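Long-range contacts in Uly1 (Catenovulum maritimum, PDB 7DRQ), which probably cleaves the marine algal polysaccharide ulvan, as a calcium-binding lyase of polysaccharide lyase family 24 with a BNR-repeat beta-propeller fold: residues A[376-380]-A[392-398]; A[406-410]-A[422-426]. All coordinates share one frame; numbering follows the deposited sequence.

Both contacts join neighbouring antiparallel strands, but of two different sheets. Contact 1 ties strand 372-383 to the end of strand 391-393 and to the turn beyond it, and contact 2 pairs strands 408-415 and 418-425 near the open ends of their hairpin. Each is partly buried: H380, S379 and F396 lie inside in the first, I409, Y410, A424 and G426 in the second. Contact 1 relies mainly on rings and one proline, with one pair of backbone bonds; contact 2 has more backbone pairing and adds stacked amides and a salt bridge at its exposed end. Their centres are about 17 Å apart, and H380 CE1 meets I409 CD1 at 4.1 Å.

Contact 1: A[376-380]-A[392-398]; sequences KVYSH and TTTDFPP
With CG anti to its carbonyl carbon (chi1 -58°), Y378 turns one face of its ring to P398, while F396, its CG anti to the backbone N, brings its ring beside H380. P398 lies over the phenol: its CA stands 3.5 Å from the centroid of the Y378 ring, only 9° off the normal, a CH-pi contact, and its CB reaches CZ of Y378 at 3.5 Å. The F396 ring meets CB of Y378 at its edge. Its CD1 touches CB of H380 at 3.6 Å, and the F396 and H380 rings are inclined at 53°. Both imidazole nitrogens are hydrogen-bonded from outside, ND1 to N429 and NE2 to H360, which probably fixes the rotation of the ring. H380 and T393 form an antiparallel hydrogen-bonded pair, H380 N to T393 O and T393 N to H380 O both measuring 2.9 Å. Past this pair the regular strand pairing stops, and a water bridges Y378 N and T394 O. The turn that follows is shaped by T393 OG1, which accepts from D395 N at 3.0 Å. An ST turn overlapping an inverse gamma turn centred on D395 thus ends this edge strand of the antiparallel sheet, within a fold of the beta-propeller clan.

Contact 2: A[406-410]-A[422-426]; sequences GENIY and EQAKG
N408 and Q423 lay their side-chain amides against each other, the planes only 16° apart, with ND2 of N408 3.8 Å from CD of Q423. The Y410 side chain runs alongside Q423 in the same direction, its ring turned 87° from the amide, and CE1 of Y410 approaches OE1 of Q423 at 3.6 Å. A water in the plane of the phenol, at its edge, is close to Y410 OH and donates to OE1 of Q423, and ND2 of N408 gives the same hydroxyl a weak bond. With an alanine at Q423, the N408 amide would probably lose its stacking partner and the water the acceptor OE1. The other face carries I409 and A424, whose CG1 and CB meet at 4.0 Å. They also form the hydrogen-bonded pair, I409 N to A424 O and A424 N to I409 O. At the open end, E407 O accepts from G426 N at 2.9 Å, while the bent end of K425 brings NZ to a salt bridge with E407 OE1 at 3.3 Å, its hydrogen bond weak. The hairpin occupies the middle of its four-stranded antiparallel sheet: Y410 bonds through its backbone to Y403 of strand 403-405, and Q423 to T432 of strand 432-436.

Contact 1: A[376-380]-A[392-398]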
# COMPACT_ATOMS: atom_id res chain seq x y z
N LYS A 376 7.49 -6.33 -22.84
CA LYS A 376 6.58 -6.16 -21.71
C LYS A 376 5.23 -6.75 -22.07
O LYS A 376 4.62 -6.34 -23.07
CB LYS A 376 6.43 -4.68 -21.33
CG LYS A 376 7.74 -3.97 -21.00
CD LYS A 376 7.48 -2.48 -20.76
CE LYS A 376 8.73 -1.75 -20.31
NZ LYS A 376 8.43 -0.33 -19.90
N VAL A 377 4.77 -7.71 -21.28
CA VAL A 377 3.48 -8.35 -21.52
C VAL A 377 2.56 -7.99 -20.36
O VAL A 377 2.86 -8.28 -19.20
CB VAL A 377 3.61 -9.88 -21.64
CG1 VAL A 377 2.24 -10.49 -21.88
CG2 VAL A 377 4.61 -10.24 -22.75
N TYR A 378 1.42 -7.37 -20.68
CA TYR A 378 0.42 -7.07 -19.66
C TYR A 378 -0.71 -8.09 -19.77
O TYR A 378 -1.18 -8.38 -20.87
CB TYR A 378 -0.11 -5.65 -19.83
CG TYR A 378 1.00 -4.62 -19.75
CD1 TYR A 378 1.38 -4.08 -18.53
CD2 TYR A 378 1.68 -4.21 -20.90
CE1 TYR A 378 2.41 -3.16 -18.45
CE2 TYR A 378 2.70 -3.30 -20.83
CZ TYR A 378 3.06 -2.77 -19.61
OH TYR A 378 4.08 -1.85 -19.55
N SER A 379 -1.14 -8.65 -18.64
CA SER A 379 -2.18 -9.67 -18.65
C SER A 379 -3.38 -9.22 -17.82
O SER A 379 -3.25 -8.49 -16.84
CB SER A 379 -1.69 -11.04 -18.12
OG SER A 379 -1.09 -10.92 -16.84
N HIS A 380 -4.55 -9.69 -18.25
CA HIS A 380 -5.80 -9.50 -17.54
C HIS A 380 -6.44 -10.87 -17.41
O HIS A 380 -6.75 -11.51 -18.41
CB HIS A 380 -6.71 -8.54 -18.29
CG HIS A 380 -8.01 -8.25 -17.61
ND1 HIS A 380 -9.03 -7.57 -18.23
CD2 HIS A 380 -8.46 -8.55 -16.36
CE1 HIS A 380 -10.05 -7.45 -17.40
NE2 HIS A 380 -9.73 -8.04 -16.26
N THR A 392 -7.65 -15.56 -19.38
CA THR A 392 -6.47 -14.70 -19.36
C THR A 392 -6.24 -14.19 -20.77
O THR A 392 -6.18 -14.98 -21.72
CB THR A 392 -5.23 -15.44 -18.87
OG1 THR A 392 -5.43 -15.90 -17.53
CG2 THR A 392 -4.02 -14.53 -18.90
N THR A 393 -6.08 -12.87 -20.91
CA THR A 393 -5.74 -12.26 -22.19
C THR A 393 -4.55 -11.33 -21.98
O THR A 393 -4.39 -10.74 -20.91
CB THR A 393 -6.94 -11.48 -22.78
OG1 THR A 393 -6.60 -10.98 -24.09
CG2 THR A 393 -7.34 -10.32 -21.89
N THR A 394 -3.70 -11.22 -23.00
CA THR A 394 -2.66 -10.20 -23.02
C THR A 394 -3.09 -8.98 -23.81
O THR A 394 -2.29 -8.06 -24.02
CB THR A 394 -1.35 -10.75 -23.59
OG1 THR A 394 -1.55 -11.16 -24.95
CG2 THR A 394 -0.90 -11.96 -22.78
N ASP A 395 -4.35 -8.94 -24.24
CA ASP A 395 -4.92 -7.76 -24.90
C ASP A 395 -5.41 -6.79 -23.82
O ASP A 395 -6.60 -6.60 -23.59
CB ASP A 395 -6.02 -8.19 -25.86
CG ASP A 395 -6.58 -7.03 -26.66
OD1 ASP A 395 -6.00 -5.93 -26.63
OD2 ASP A 395 -7.61 -7.22 -27.35
N PHE A 396 -4.43 -6.16 -23.16
CA PHE A 396 -4.66 -5.31 -22.00
C PHE A 396 -3.64 -4.18 -22.01
O PHE A 396 -2.46 -4.42 -22.31
CB PHE A 396 -4.55 -6.12 -20.70
CG PHE A 396 -4.94 -5.35 -19.47
CD1 PHE A 396 -6.28 -5.06 -19.22
CD2 PHE A 396 -3.99 -4.91 -18.58
CE1 PHE A 396 -6.65 -4.35 -18.09
CE2 PHE A 396 -4.35 -4.19 -17.44
CZ PHE A 396 -5.69 -3.90 -17.20
N PRO A 397 -4.04 -2.95 -21.69
CA PRO A 397 -3.11 -1.81 -21.81
C PRO A 397 -2.10 -1.80 -20.68
O PRO A 397 -2.22 -2.57 -19.71
CB PRO A 397 -4.05 -0.59 -21.74
CG PRO A 397 -5.18 -1.06 -20.92
CD PRO A 397 -5.39 -2.50 -21.33
N PRO A 398 -1.09 -0.93 -20.75
CA PRO A 398 -0.10 -0.86 -19.67
C PRO A 398 -0.64 -0.23 -18.40
O PRO A 398 -0.18 0.84 -17.99
CB PRO A 398 1.02 0.01 -20.27
CG PRO A 398 0.80 -0.05 -21.75
CD PRO A 398 -0.68 -0.12 -21.91
O HOH W 1 0.36 -7.21 -23.34

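Contact 2: A[406-410]-A[422-426]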
# COMPACT_ATOMS: atom_id res chain seq x y z
N GLY A 406 -19.71 -0.16 -8.14
CA GLY A 406 -20.91 -0.62 -8.82
C GLY A 406 -20.62 -1.88 -9.60
O GLY A 406 -19.86 -2.74 -9.17
N GLU A 407 -21.20 -1.97 -10.80
CA GLU A 407 -20.97 -3.16 -11.61
C GLU A 407 -19.67 -3.12 -12.40
O GLU A 407 -19.42 -4.04 -13.19
CB GLU A 407 -22.15 -3.37 -12.57
CG GLU A 407 -22.26 -2.31 -13.64
CD GLU A 407 -23.26 -2.69 -14.72
OE1 GLU A 407 -23.87 -3.78 -14.64
OE2 GLU A 407 -23.43 -1.91 -15.67
N ASN A 408 -18.84 -2.10 -12.22
CA ASN A 408 -17.72 -1.85 -13.12
C ASN A 408 -16.37 -2.08 -12.47
O ASN A 408 -16.22 -2.08 -11.24
CB ASN A 408 -17.76 -0.41 -13.66
CG ASN A 408 -19.01 -0.13 -14.45
OD1 ASN A 408 -19.38 -0.91 -15.33
ND2 ASN A 408 -19.68 0.97 -14.13
N ILE A 409 -15.36 -2.26 -13.32
CA ILE A 409 -13.96 -2.11 -12.92
C ILE A 409 -13.39 -0.91 -13.67
O ILE A 409 -13.91 -0.48 -14.71
CB ILE A 409 -13.12 -3.37 -13.19
CG1 ILE A 409 -13.17 -3.74 -14.68
CG2 ILE A 409 -13.57 -4.52 -12.29
CD1 ILE A 409 -12.25 -4.94 -15.05
N TYR A 410 -12.31 -0.36 -13.13
CA TYR A 410 -11.75 0.88 -13.64
C TYR A 410 -10.23 0.81 -13.71
O TYR A 410 -9.59 0.25 -12.82
CB TYR A 410 -12.12 2.09 -12.78
CG TYR A 410 -13.59 2.32 -12.66
CD1 TYR A 410 -14.26 3.13 -13.58
CD2 TYR A 410 -14.32 1.75 -11.63
CE1 TYR A 410 -15.62 3.36 -13.47
CE2 TYR A 410 -15.68 1.97 -11.52
CZ TYR A 410 -16.32 2.78 -12.44
OH TYR A 410 -17.67 3.00 -12.33
N GLU A 422 -10.79 4.81 -17.35
CA GLU A 422 -11.32 3.83 -18.29
C GLU A 422 -12.19 2.86 -17.51
O GLU A 422 -11.87 2.52 -16.37
CB GLU A 422 -10.20 3.07 -18.99
CG GLU A 422 -9.16 4.01 -19.58
CD GLU A 422 -9.08 3.92 -21.07
OE1 GLU A 422 -8.27 4.68 -21.65
OE2 GLU A 422 -9.81 3.10 -21.67
N GLN A 423 -13.29 2.43 -18.12
CA GLN A 423 -14.26 1.63 -17.38
C GLN A 423 -14.67 0.43 -18.21
O GLN A 423 -14.80 0.52 -19.43
CB GLN A 423 -15.48 2.50 -17.01
CG GLN A 423 -16.82 1.83 -17.01
CD GLN A 423 -17.95 2.84 -16.89
OE1 GLN A 423 -17.78 3.89 -16.26
NE2 GLN A 423 -19.08 2.54 -17.50
N ALA A 424 -14.86 -0.70 -17.53
CA ALA A 424 -15.34 -1.93 -18.16
C ALA A 424 -16.37 -2.57 -17.25
O ALA A 424 -16.26 -2.49 -16.02
CB ALA A 424 -14.20 -2.93 -18.43
N LYS A 425 -17.39 -3.19 -17.84
CA LYS A 425 -18.31 -3.99 -17.04
C LYS A 425 -17.55 -5.14 -16.41
O LYS A 425 -16.72 -5.78 -17.06
CB LYS A 425 -19.45 -4.53 -17.91
CG LYS A 425 -20.39 -5.48 -17.15
CD LYS A 425 -21.81 -5.45 -17.72
CE LYS A 425 -22.79 -6.22 -16.83
NZ LYS A 425 -22.24 -6.49 -15.47
N GLY A 426 -17.80 -5.39 -15.12
CA GLY A 426 -17.13 -6.49 -14.45
C GLY A 426 -17.37 -7.78 -15.19
O GLY A 426 -18.44 -7.96 -15.79
O HOH W 2 -18.77 4.66 -13.71